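Side-chain contacts in hypothetical protein Rv2827c (Mycobacterium tuberculosis, PDB 1ZEL), which is of unknown function but probably binds DNA, having a winged helix-turn-helix and a region related to the AbiEi antitoxin family: residues G101-G106 with A155-R160; S143-P148 with L187-T192; I147-A152 with E220-G225; V172-A175 with P179-G182. All coordinates share one frame; numbering follows the deposited sequence.

Contact 1 of 4, residues G101-G106 with A155-R160; sequences GFMLAG and ALLAPR
M103 meets L157 and A158 through the end of its side chain. The backbone segments stay well apart, with 8.5 Å between M103 CA and A158 CA, and the thioether spans the gap. CB points toward segment 155-160. CG lies beside the backbone N and anti to the carbonyl carbon (chi1 -58°), and chi2 is extended, so CB and CG only carry the sulfur across. SD is the first atom to touch. M103 SD rests 3.7 Å from L157 CB, and L157 CD1 is 4.0 Å from the same SD. The chain then bends at chi3 (75°). This turn lays CE against the backbone where L157 passes into A158. M103 CE is 3.9 Å from L157 CB and 3.8 Å from A158 N, and it reaches the methyl A158 CB at 4.2 Å. All of these are van der Waals contacts.

Strand 103-104 is an outermost strand of a mixed three-stranded sheet, in the order 103-104, 124-127, 142-145. Helix 154-157 comes after the last of these strands and here packs back against the first. Both segments belong to the AbiEi antitoxin C-terminal domain. W127 of the middle strand touches both M103 and L157, and its backbone is hydrogen-bonded to that of M103.

On a further side, M103 CE also packs against the carbonyl oxygen of A180, in the loop before helix 183-192.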
loop_
_atom_site.group_PDB
_atom_site.type_symbol
_atom_site.label_atom_id
_atom_site.label_comp_id
_atom_site.label_asym_id
_atom_site.label_seq_id
_atom_site.Cartn_x
_atom_site.Cartn_y
_atom_site.Cartn_z
ATOM N N GLY A 101 -3.244 11.802 -1.839
ATOM C CA GLY A 101 -1.830 11.790 -2.206
ATOM C C GLY A 101 -1.017 10.590 -1.752
ATOM O O GLY A 101 0.205 10.633 -1.833
ATOM N N PHE A 102 -1.678 9.517 -1.290
ATOM C CA PHE A 102 -0.953 8.353 -0.795
ATOM C C PHE A 102 -0.671 7.436 -1.953
ATOM O O PHE A 102 -1.330 7.511 -3.007
ATOM C CB PHE A 102 -1.753 7.565 0.286
ATOM C CG PHE A 102 -3.093 7.035 -0.207
ATOM C CD1 PHE A 102 -3.166 5.833 -0.910
ATOM C CD2 PHE A 102 -4.273 7.731 0.046
ATOM C CE1 PHE A 102 -4.383 5.359 -1.397
ATOM C CE2 PHE A 102 -5.517 7.235 -0.415
ATOM C CZ PHE A 102 -5.550 6.052 -1.144
ATOM N N MET A 103 0.297 6.551 -1.745
ATOM C CA MET A 103 0.496 5.424 -2.621
ATOM C C MET A 103 0.657 4.168 -1.778
ATOM O O MET A 103 1.309 4.214 -0.742
ATOM C CB MET A 103 1.745 5.648 -3.486
ATOM C CG MET A 103 1.669 6.914 -4.306
ATOM S SD MET A 103 3.085 7.252 -5.376
ATOM C CE MET A 103 2.822 6.076 -6.679
ATOM N N LEU A 104 0.066 3.049 -2.216
ATOM C CA LEU A 104 0.343 1.763 -1.605
ATOM C C LEU A 104 1.850 1.534 -1.633
ATOM O O LEU A 104 2.510 1.828 -2.641
ATOM C CB LEU A 104 -0.394 0.640 -2.343
ATOM C CG LEU A 104 -1.914 0.609 -2.204
ATOM C CD1 LEU A 104 -2.537 -0.484 -3.081
ATOM C CD2 LEU A 104 -2.329 0.454 -0.747
ATOM N N ALA A 105 2.406 1.059 -0.519
ATOM C CA ALA A 105 3.860 0.889 -0.408
ATOM C C ALA A 105 4.216 -0.479 0.136
ATOM O O ALA A 105 3.347 -1.351 0.271
ATOM C CB ALA A 105 4.483 2.002 0.458
ATOM N N GLY A 106 5.498 -0.667 0.439
ATOM C CA GLY A 106 5.967 -1.848 1.167
ATOM C C GLY A 106 5.331 -3.128 0.689
ATOM O O GLY A 106 5.292 -3.368 -0.513
ATOM N N ALA A 155 5.377 9.992 -11.432
ATOM C CA ALA A 155 5.798 9.174 -12.564
ATOM C C ALA A 155 7.041 8.386 -12.180
ATOM O O ALA A 155 7.226 7.243 -12.607
ATOM C CB ALA A 155 6.080 10.049 -13.806
ATOM N N LEU A 156 7.883 9.005 -11.352
ATOM C CA LEU A 156 9.041 8.334 -10.818
ATOM C C LEU A 156 8.626 7.248 -9.820
ATOM O O LEU A 156 9.189 6.167 -9.830
ATOM C CB LEU A 156 9.998 9.354 -10.182
ATOM C CG LEU A 156 11.395 8.868 -9.763
ATOM C CD1 LEU A 156 12.108 8.039 -10.862
ATOM C CD2 LEU A 156 12.279 10.041 -9.296
ATOM N N LEU A 157 7.620 7.514 -8.993
ATOM C CA LEU A 157 7.254 6.579 -7.917
ATOM C C LEU A 157 6.476 5.367 -8.405
ATOM O O LEU A 157 6.746 4.213 -8.008
ATOM C CB LEU A 157 6.485 7.317 -6.812
ATOM C CG LEU A 157 7.383 8.287 -6.007
ATOM C CD1 LEU A 157 6.574 9.151 -5.082
ATOM C CD2 LEU A 157 8.393 7.511 -5.226
ATOM N N ALA A 158 5.564 5.633 -9.332
ATOM C CA ALA A 158 4.701 4.627 -9.924
ATOM C C ALA A 158 5.502 3.703 -10.855
ATOM O O ALA A 158 6.526 4.116 -11.386
ATOM C CB ALA A 158 3.601 5.347 -10.720
ATOM N N PRO A 159 5.044 2.456 -11.070
ATOM C CA PRO A 159 5.784 1.624 -12.006
ATOM C C PRO A 159 5.749 2.244 -13.399
ATOM O O PRO A 159 4.835 3.019 -13.711
ATOM C CB PRO A 159 5.004 0.306 -12.007
ATOM C CG PRO A 159 3.640 0.707 -11.621
ATOM C CD PRO A 159 3.881 1.739 -10.530
ATOM N N ARG A 160 6.755 1.932 -14.209
ATOM C CA ARG A 160 6.708 2.345 -15.590
ATOM C C ARG A 160 5.562 1.620 -16.269
ATOM O O ARG A 160 5.459 0.398 -16.136
ATOM C CB ARG A 160 8.034 2.030 -16.290
ATOM C CG ARG A 160 9.150 2.988 -15.903
ATOM C CD ARG A 160 10.550 2.392 -16.077
ATOM N NE ARG A 160 10.635 1.242 -16.971
ATOM C CZ ARG A 160 10.888 -0.012 -16.579
ATOM N NH1 ARG A 160 10.936 -0.963 -17.505
ATOM N NH2 ARG A 160 11.091 -0.330 -15.275
#

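Contact 2 of 4, residues S143-P148 with L187-T192; sequences SVVRIP and LVQIAT. With FMT (formic acid), chain E.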
loop_
_atom_site.group_PDB
_atom_site.type_symbol
_atom_site.label_atom_id
_atom_site.label_comp_id
_atom_site.label_asym_id
_atom_site.label_seq_id
_atom_site.Cartn_x
_atom_site.Cartn_y
_atom_site.Cartn_z
ATOM N N SER A 143 -0.111 1.949 7.875
ATOM C CA SER A 143 1.184 2.313 8.430
ATOM C C SER A 143 1.845 3.183 7.376
ATOM O O SER A 143 1.771 2.880 6.190
ATOM C CB SER A 143 2.021 1.077 8.734
ATOM O OG SER A 143 2.375 0.440 7.537
ATOM N N VAL A 144 2.444 4.296 7.791
ATOM C CA VAL A 144 2.927 5.279 6.837
ATOM C C VAL A 144 4.447 5.255 6.779
ATOM O O VAL A 144 5.094 5.271 7.810
ATOM C CB VAL A 144 2.452 6.714 7.204
ATOM C CG1 VAL A 144 2.922 7.696 6.142
ATOM C CG2 VAL A 144 0.912 6.776 7.349
ATOM N N VAL A 145 5.010 5.191 5.571
ATOM C CA VAL A 145 6.442 5.324 5.408
ATOM C C VAL A 145 6.656 6.708 4.826
ATOM O O VAL A 145 5.880 7.171 3.988
ATOM C CB VAL A 145 7.064 4.165 4.559
ATOM C CG1 VAL A 145 6.685 4.273 3.097
ATOM C CG2 VAL A 145 8.594 4.159 4.721
ATOM N N ARG A 146 7.660 7.403 5.333
ATOM C CA ARG A 146 7.772 8.831 5.080
ATOM C C ARG A 146 9.134 9.235 4.518
ATOM O O ARG A 146 9.853 10.037 5.120
ATOM C CB ARG A 146 7.500 9.604 6.372
ATOM C CG ARG A 146 6.051 9.593 6.804
ATOM C CD ARG A 146 5.344 10.865 6.405
ATOM N NE ARG A 146 4.099 11.024 7.154
ATOM C CZ ARG A 146 3.095 11.786 6.745
ATOM N NH1 ARG A 146 3.222 12.455 5.611
ATOM N NH2 ARG A 146 1.970 11.864 7.455
ATOM N N ILE A 147 9.469 8.700 3.358
ATOM C CA ILE A 147 10.696 9.062 2.653
ATOM C C ILE A 147 10.388 10.324 1.860
ATOM O O ILE A 147 9.380 10.363 1.153
ATOM C CB ILE A 147 11.112 7.886 1.757
ATOM C CG1 ILE A 147 11.403 6.673 2.647
ATOM C CG2 ILE A 147 12.313 8.234 0.850
ATOM C CD1 ILE A 147 11.645 5.422 1.894
ATOM N N PRO A 148 11.226 11.380 1.999
ATOM C CA PRO A 148 10.865 12.673 1.419
ATOM C C PRO A 148 11.070 12.797 -0.084
ATOM O O PRO A 148 11.656 13.783 -0.554
ATOM C CB PRO A 148 11.772 13.660 2.177
ATOM C CG PRO A 148 12.976 12.866 2.475
ATOM C CD PRO A 148 12.513 11.460 2.731
ATOM N N LEU A 187 12.023 -0.891 -3.925
ATOM C CA LEU A 187 13.357 -1.336 -3.567
ATOM C C LEU A 187 14.030 -0.228 -2.760
ATOM O O LEU A 187 14.691 -0.489 -1.741
ATOM C CB LEU A 187 14.178 -1.670 -4.816
ATOM C CG LEU A 187 15.514 -2.389 -4.612
ATOM C CD1 LEU A 187 15.833 -3.298 -5.814
ATOM C CD2 LEU A 187 16.645 -1.336 -4.381
ATOM N N VAL A 188 13.892 1.012 -3.214
ATOM C CA VAL A 188 14.518 2.118 -2.478
ATOM C C VAL A 188 13.904 2.265 -1.082
ATOM O O VAL A 188 14.607 2.542 -0.113
ATOM C CB VAL A 188 14.484 3.428 -3.258
ATOM C CG1 VAL A 188 14.991 4.571 -2.386
ATOM C CG2 VAL A 188 15.364 3.278 -4.533
ATOM N N GLN A 189 12.604 2.037 -0.977
ATOM C CA GLN A 189 11.939 2.132 0.317
ATOM C C GLN A 189 12.547 1.141 1.294
ATOM O O GLN A 189 12.929 1.496 2.408
ATOM C CB GLN A 189 10.442 1.836 0.189
ATOM C CG GLN A 189 9.721 1.916 1.547
ATOM C CD GLN A 189 8.444 1.124 1.583
ATOM O OE1 GLN A 189 7.744 1.026 0.588
ATOM N NE2 GLN A 189 8.118 0.565 2.744
ATOM N N ILE A 190 12.627 -0.120 0.877
ATOM C CA ILE A 190 13.041 -1.154 1.813
ATOM C C ILE A 190 14.573 -1.111 2.080
ATOM O O ILE A 190 15.033 -1.561 3.129
ATOM C CB ILE A 190 12.552 -2.526 1.316
ATOM C CG1 ILE A 190 13.273 -2.921 0.034
ATOM C CG2 ILE A 190 11.041 -2.453 0.990
ATOM C CD1 ILE A 190 12.910 -4.346 -0.440
ATOM N N ALA A 191 15.350 -0.576 1.138
ATOM C CA ALA A 191 16.787 -0.327 1.387
ATOM C C ALA A 191 16.967 0.856 2.352
ATOM O O ALA A 191 17.809 0.817 3.266
ATOM C CB ALA A 191 17.519 -0.043 0.062
ATOM N N THR A 192 16.178 1.904 2.156
ATOM C CA THR A 192 16.297 3.105 2.991
ATOM C C THR A 192 15.884 2.822 4.423
ATOM O O THR A 192 16.590 3.236 5.380
ATOM C CB THR A 192 15.475 4.286 2.410
ATOM O OG1 THR A 192 15.974 4.607 1.114
ATOM C CG2 THR A 192 15.553 5.532 3.303
HETATM C C FMT E . 2.173 9.336 9.810
HETATM O O1 FMT E . 1.334 10.236 9.952
HETATM O O2 FMT E . 3.331 9.505 9.396
#
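I147 and V145 pack against Q189 and T192 of helix 183-192. The contact is sheet-on-helix packing in the AbiEi antitoxin C-terminal domain: the end of strand 142-145, an outermost strand of a mixed three-stranded sheet, lies over the helix.

I147 CD1 does most of the touching. I147 CD1 sits 3.7 Å from Q189 CA and 4.0 Å from T192 CB. The I147 and Q189 side chains meet at about a right angle. V145 lays both methyls against the outer part of the Q189 chain. V145 CG1 lies 3.9 Å from Q189 CD, and V145 CG2 lies 4.0 Å from Q189 CG. V145 CG1 stands between its own backbone N and carbonyl carbon (chi1 71°), which leaves both methyls facing the helix.

The glutamine amide is fixed from outside this pair. Q189 OE1 accepts from G106 N, and Q189 NE2 donates to S196 OG. I147 follows strand 142-145, and its O accepts from W127 NE1.

R146 grips a bound formic acid molecule, probably present as formate and from the crystallisation liquor, with two nearly straight bonds. R146 NE donates to formic acid O2 at 2.8 Å and R146 NH2 to formic acid O1 at 3.0 Å. R146 NH1 donates a hydrogen bond to K132 O.

On the helix, T192 OG1 donates to V188 O at 2.8 Å. T192 N donates a hydrogen bond to the same oxygen from the opposite face of its carbonyl plane.

Contact 3 of 4, residues I147-A152 with E220-G225; sequences IPWNAA and ERLLSG
W149 and L222 both turn CG beside the backbone N and anti to the carbonyl carbon (chi1 -71° and -72°). These rotations bring the indole nitrogen and the leucine methyl CD2 together. The two side chains meet at about a right angle.

W149 NE1 donates to L222 O at 2.9 Å. The bond is nearly straight, with an N-H...O angle of 165°. The oxygen lies in the indole plane, and the donor lies in the carbonyl plane on a lone pair. L222 O belongs to the last turn of helix 216-223, and S224 is the first residue to leave helical geometry. R226 NH1 is a second donor to this oxygen.

The same leucine also covers the ring. L222 CD2 makes a CH-pi contact 3.7 Å from the centroid of the five-membered ring of W149, offset toward the rim. I147 CG2 lies over the centre of the opposite face, so the indole is sandwiched between two aliphatic groups, which restrict its rotation. Beyond W149, N150 OD1 accepts from A152 N at 2.7 Å in an Asx turn, within a loop of mostly exposed residues.

This loop leads from strand 142-145 to helix 154-157. L157 of that helix touches both W149 and L222. W127 of strand 124-127 meets W149 with its ring inclined, and V188 of helix 183-192 packs on both contact residues. The contact thus ties the loop to the end of helix 216-223.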
loop_
_atom_site.group_PDB
_atom_site.type_symbol
_atom_site.label_atom_id
_atom_site.label_comp_id
_atom_site.label_asym_id
_atom_site.label_seq_id
_atom_site.Cartn_x
_atom_site.Cartn_y
_atom_site.Cartn_z
ATOM N N ILE A 147 9.469 8.700 3.358
ATOM C CA ILE A 147 10.696 9.062 2.653
ATOM C C ILE A 147 10.388 10.324 1.860
ATOM O O ILE A 147 9.380 10.363 1.153
ATOM C CB ILE A 147 11.112 7.886 1.757
ATOM C CG1 ILE A 147 11.403 6.673 2.647
ATOM C CG2 ILE A 147 12.313 8.234 0.850
ATOM C CD1 ILE A 147 11.645 5.422 1.894
ATOM N N PRO A 148 11.226 11.380 1.999
ATOM C CA PRO A 148 10.865 12.673 1.419
ATOM C C PRO A 148 11.070 12.797 -0.084
ATOM O O PRO A 148 11.656 13.783 -0.554
ATOM C CB PRO A 148 11.772 13.660 2.177
ATOM C CG PRO A 148 12.976 12.866 2.475
ATOM C CD PRO A 148 12.513 11.460 2.731
ATOM N N TRP A 149 10.583 11.813 -0.842
ATOM C CA TRP A 149 10.463 11.976 -2.279
ATOM C C TRP A 149 9.602 13.202 -2.665
ATOM O O TRP A 149 8.631 13.561 -1.963
ATOM C CB TRP A 149 9.841 10.729 -2.899
ATOM C CG TRP A 149 10.752 9.539 -2.885
ATOM C CD1 TRP A 149 12.057 9.517 -3.269
ATOM C CD2 TRP A 149 10.418 8.200 -2.500
ATOM N NE1 TRP A 149 12.567 8.241 -3.153
ATOM C CE2 TRP A 149 11.578 7.411 -2.684
ATOM C CE3 TRP A 149 9.247 7.582 -2.034
ATOM C CZ2 TRP A 149 11.608 6.040 -2.398
ATOM C CZ3 TRP A 149 9.277 6.220 -1.759
ATOM C CH2 TRP A 149 10.452 5.467 -1.934
ATOM N N ASN A 150 9.987 13.809 -3.797
ATOM C CA ASN A 150 9.199 14.834 -4.503
ATOM C C ASN A 150 7.806 14.309 -4.913
ATOM O O ASN A 150 7.655 13.518 -5.870
ATOM C CB ASN A 150 9.984 15.361 -5.723
ATOM C CG ASN A 150 9.211 16.408 -6.514
ATOM O OD1 ASN A 150 8.159 16.872 -6.079
ATOM N ND2 ASN A 150 9.735 16.784 -7.677
ATOM N N ALA A 151 6.800 14.752 -4.158
ATOM C CA ALA A 151 5.393 14.464 -4.425
ATOM C C ALA A 151 4.937 14.870 -5.838
ATOM O O ALA A 151 3.902 14.400 -6.321
ATOM C CB ALA A 151 4.524 15.148 -3.380
ATOM N N ALA A 152 5.707 15.740 -6.493
ATOM C CA ALA A 152 5.352 16.216 -7.819
ATOM C C ALA A 152 5.683 15.179 -8.886
ATOM O O ALA A 152 5.033 15.130 -9.937
ATOM C CB ALA A 152 6.049 17.535 -8.120
ATOM N N GLU A 220 18.514 5.347 -9.206
ATOM C CA GLU A 220 19.432 6.380 -8.865
ATOM C C GLU A 220 18.701 7.684 -8.504
ATOM O O GLU A 220 19.096 8.394 -7.573
ATOM C CB GLU A 220 20.381 6.572 -10.046
ATOM C CG GLU A 220 21.370 7.689 -9.878
ATOM C CD GLU A 220 22.220 7.888 -11.113
ATOM O OE1 GLU A 220 22.052 7.132 -12.104
ATOM O OE2 GLU A 220 23.057 8.809 -11.081
ATOM N N ARG A 221 17.643 8.002 -9.241
ATOM C CA ARG A 221 16.946 9.271 -9.018
ATOM C C ARG A 221 16.137 9.178 -7.718
ATOM O O ARG A 221 16.024 10.145 -6.976
ATOM C CB ARG A 221 16.060 9.623 -10.206
ATOM C CG ARG A 221 16.859 9.986 -11.470
ATOM C CD ARG A 221 15.902 10.369 -12.586
ATOM N NE ARG A 221 15.058 11.503 -12.203
ATOM C CZ ARG A 221 13.790 11.658 -12.580
ATOM N NH1 ARG A 221 13.209 10.746 -13.350
ATOM N NH2 ARG A 221 13.101 12.717 -12.171
ATOM N N LEU A 222 15.609 7.998 -7.440
ATOM C CA LEU A 222 14.889 7.749 -6.178
ATOM C C LEU A 222 15.804 7.655 -4.945
ATOM O O LEU A 222 15.358 7.918 -3.837
ATOM C CB LEU A 222 14.028 6.508 -6.298
ATOM C CG LEU A 222 12.778 6.678 -7.183
ATOM C CD1 LEU A 222 12.215 5.356 -7.544
ATOM C CD2 LEU A 222 11.717 7.460 -6.463
ATOM N N LEU A 223 17.065 7.271 -5.142
ATOM C CA LEU A 223 18.067 7.285 -4.061
ATOM C C LEU A 223 18.668 8.660 -3.825
ATOM O O LEU A 223 19.252 8.922 -2.768
ATOM C CB LEU A 223 19.194 6.293 -4.371
ATOM C CG LEU A 223 18.843 4.842 -4.173
ATOM C CD1 LEU A 223 19.789 4.001 -5.018
ATOM C CD2 LEU A 223 18.890 4.480 -2.672
ATOM N N SER A 224 18.540 9.555 -4.800
ATOM C CA SER A 224 19.140 10.873 -4.668
ATOM C C SER A 224 18.614 11.608 -3.443
ATOM O O SER A 224 17.445 11.976 -3.386
ATOM C CB SER A 224 18.945 11.702 -5.942
ATOM O OG SER A 224 19.513 12.997 -5.762
ATOM N N GLY A 225 19.477 11.802 -2.449
ATOM C CA GLY A 225 19.092 12.540 -1.244
ATOM C C GLY A 225 18.887 11.599 -0.067
ATOM O O GLY A 225 18.759 12.034 1.070
#

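Contact 4 of 4, residues V172-A175 with P179-G182; sequences VAWA and PALG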
loop_
_atom_site.group_PDB
_atom_site.type_symbol
_atom_site.label_atom_id
_atom_site.label_comp_id
_atom_site.label_asym_id
_atom_site.label_seq_id
_atom_site.Cartn_x
_atom_site.Cartn_y
_atom_site.Cartn_z
ATOM N N VAL A 172 -4.091 0.230 -15.183
ATOM C CA VAL A 172 -4.798 1.004 -14.171
ATOM C C VAL A 172 -5.191 0.204 -12.937
ATOM O O VAL A 172 -5.138 0.733 -11.825
ATOM C CB VAL A 172 -6.033 1.716 -14.782
ATOM C CG1 VAL A 172 -6.889 2.385 -13.687
ATOM C CG2 VAL A 172 -5.559 2.728 -15.829
ATOM N N ALA A 173 -5.529 -1.072 -13.097
ATOM C CA ALA A 173 -6.112 -1.832 -11.967
ATOM C C ALA A 173 -5.220 -2.887 -11.310
ATOM O O ALA A 173 -5.696 -3.718 -10.474
ATOM C CB ALA A 173 -7.395 -2.456 -12.417
ATOM N N TRP A 174 -3.932 -2.859 -11.642
ATOM C CA TRP A 174 -2.983 -3.851 -11.106
ATOM C C TRP A 174 -2.890 -3.844 -9.565
ATOM O O TRP A 174 -2.621 -4.886 -8.975
ATOM C CB TRP A 174 -1.597 -3.697 -11.767
ATOM C CG TRP A 174 -0.881 -2.467 -11.326
ATOM C CD1 TRP A 174 -1.021 -1.193 -11.817
ATOM C CD2 TRP A 174 0.049 -2.386 -10.256
ATOM N NE1 TRP A 174 -0.217 -0.326 -11.109
ATOM C CE2 TRP A 174 0.451 -1.039 -10.145
ATOM C CE3 TRP A 174 0.570 -3.321 -9.363
ATOM C CZ2 TRP A 174 1.357 -0.610 -9.172
ATOM C CZ3 TRP A 174 1.500 -2.898 -8.414
ATOM C CH2 TRP A 174 1.872 -1.546 -8.322
ATOM N N ALA A 175 -3.106 -2.682 -8.934
ATOM C CA ALA A 175 -3.176 -2.576 -7.450
ATOM C C ALA A 175 -4.608 -2.224 -7.005
ATOM O O ALA A 175 -4.821 -1.428 -6.054
ATOM C CB ALA A 175 -2.152 -1.544 -6.898
ATOM N N PRO A 179 -3.251 4.098 -6.412
ATOM C CA PRO A 179 -1.857 4.424 -6.748
ATOM C C PRO A 179 -0.947 3.550 -5.894
ATOM O O PRO A 179 -1.272 3.290 -4.730
ATOM C CB PRO A 179 -1.709 5.880 -6.311
ATOM C CG PRO A 179 -3.065 6.384 -6.082
ATOM C CD PRO A 179 -3.929 5.221 -5.738
ATOM N N ALA A 180 0.139 3.041 -6.487
ATOM C CA ALA A 180 1.051 2.146 -5.788
ATOM C C ALA A 180 2.469 2.360 -6.303
ATOM O O ALA A 180 2.688 2.706 -7.486
ATOM C CB ALA A 180 0.619 0.676 -5.972
ATOM N N LEU A 181 3.431 2.155 -5.406
ATOM C CA LEU A 181 4.837 2.284 -5.733
ATOM C C LEU A 181 5.204 1.219 -6.754
ATOM O O LEU A 181 4.688 0.091 -6.697
ATOM C CB LEU A 181 5.706 2.051 -4.489
ATOM C CG LEU A 181 5.631 3.091 -3.365
ATOM C CD1 LEU A 181 6.735 2.808 -2.336
ATOM C CD2 LEU A 181 5.681 4.526 -3.893
ATOM N N GLY A 182 6.079 1.585 -7.676
ATOM C CA GLY A 182 6.644 0.617 -8.587
ATOM C C GLY A 182 7.824 -0.100 -7.940
ATOM O O GLY A 182 8.143 0.141 -6.773
#
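The W174 indole presents its benzo end to A180 and L181, while A175 CB lies over the centre of one face, 3.9 Å above the plane. At the edge, A180 O lies in the ring plane, 4.0 Å from W174 CZ2. L181 O also sits at the edge near the plane, 3.6 Å from W174 CH2. It is a buried carbonyl oxygen without a hydrogen-bond partner in the model. A180 CB meets the indole at a slant, 3.5 Å from both CZ2 and CH2 of W174.

W174 CG stands between the backbone N and the carbonyl carbon (chi1 71°). This rotation folds the indole back beneath the methyl of the next residue, A175, and carries the far end of the ring to A180. The methyls then close the contact, with A175 CB 3.7 Å from A180 CB. Everything that crosses is van der Waals in kind.

Both segments belong to the single loop between helix 161-166 and helix 183-192, and the contact folds that loop onto itself. At its start, D170 OD2 accepts from V172 N and A173 N. A bound methylpentanediol, probably from the crystallisation liquor, is about 5 Å from the W174 side chain. The sodium ion, at a site of R167, D209 and D213, is about 12 Å from the W174 side chain.

H112 and L113 of helix 106-113 pack on W174. P179 and L181 make backbone hydrogen bonds with L104 of strand 103-104. G182, at the N-cap position before helix 183-192, donates from its N to L157 O.

All four contacts are mainly buried, and all lie in the AbiEi antitoxin C-terminal domain. Contacts 1 and 4 are nearer the centre of the chain than contact 3, whose loop carries several exposed residues. Contacts 1 and 2 work from the two outermost strands of one sheet, and a backbone-to-glutamine bond joins them. Contacts 2 and 3 share I147, which meets a helix in one and an indole face in the other. Contacts 1 and 4 adjoin through backbone bonds. Contacts 1, 2 and 4 rest on van der Waals packing, with an amide in contact 2 and carbonyl oxygens in contact 4. Contact 3 alone adds a hydrogen bond between its segments, made at a helix end.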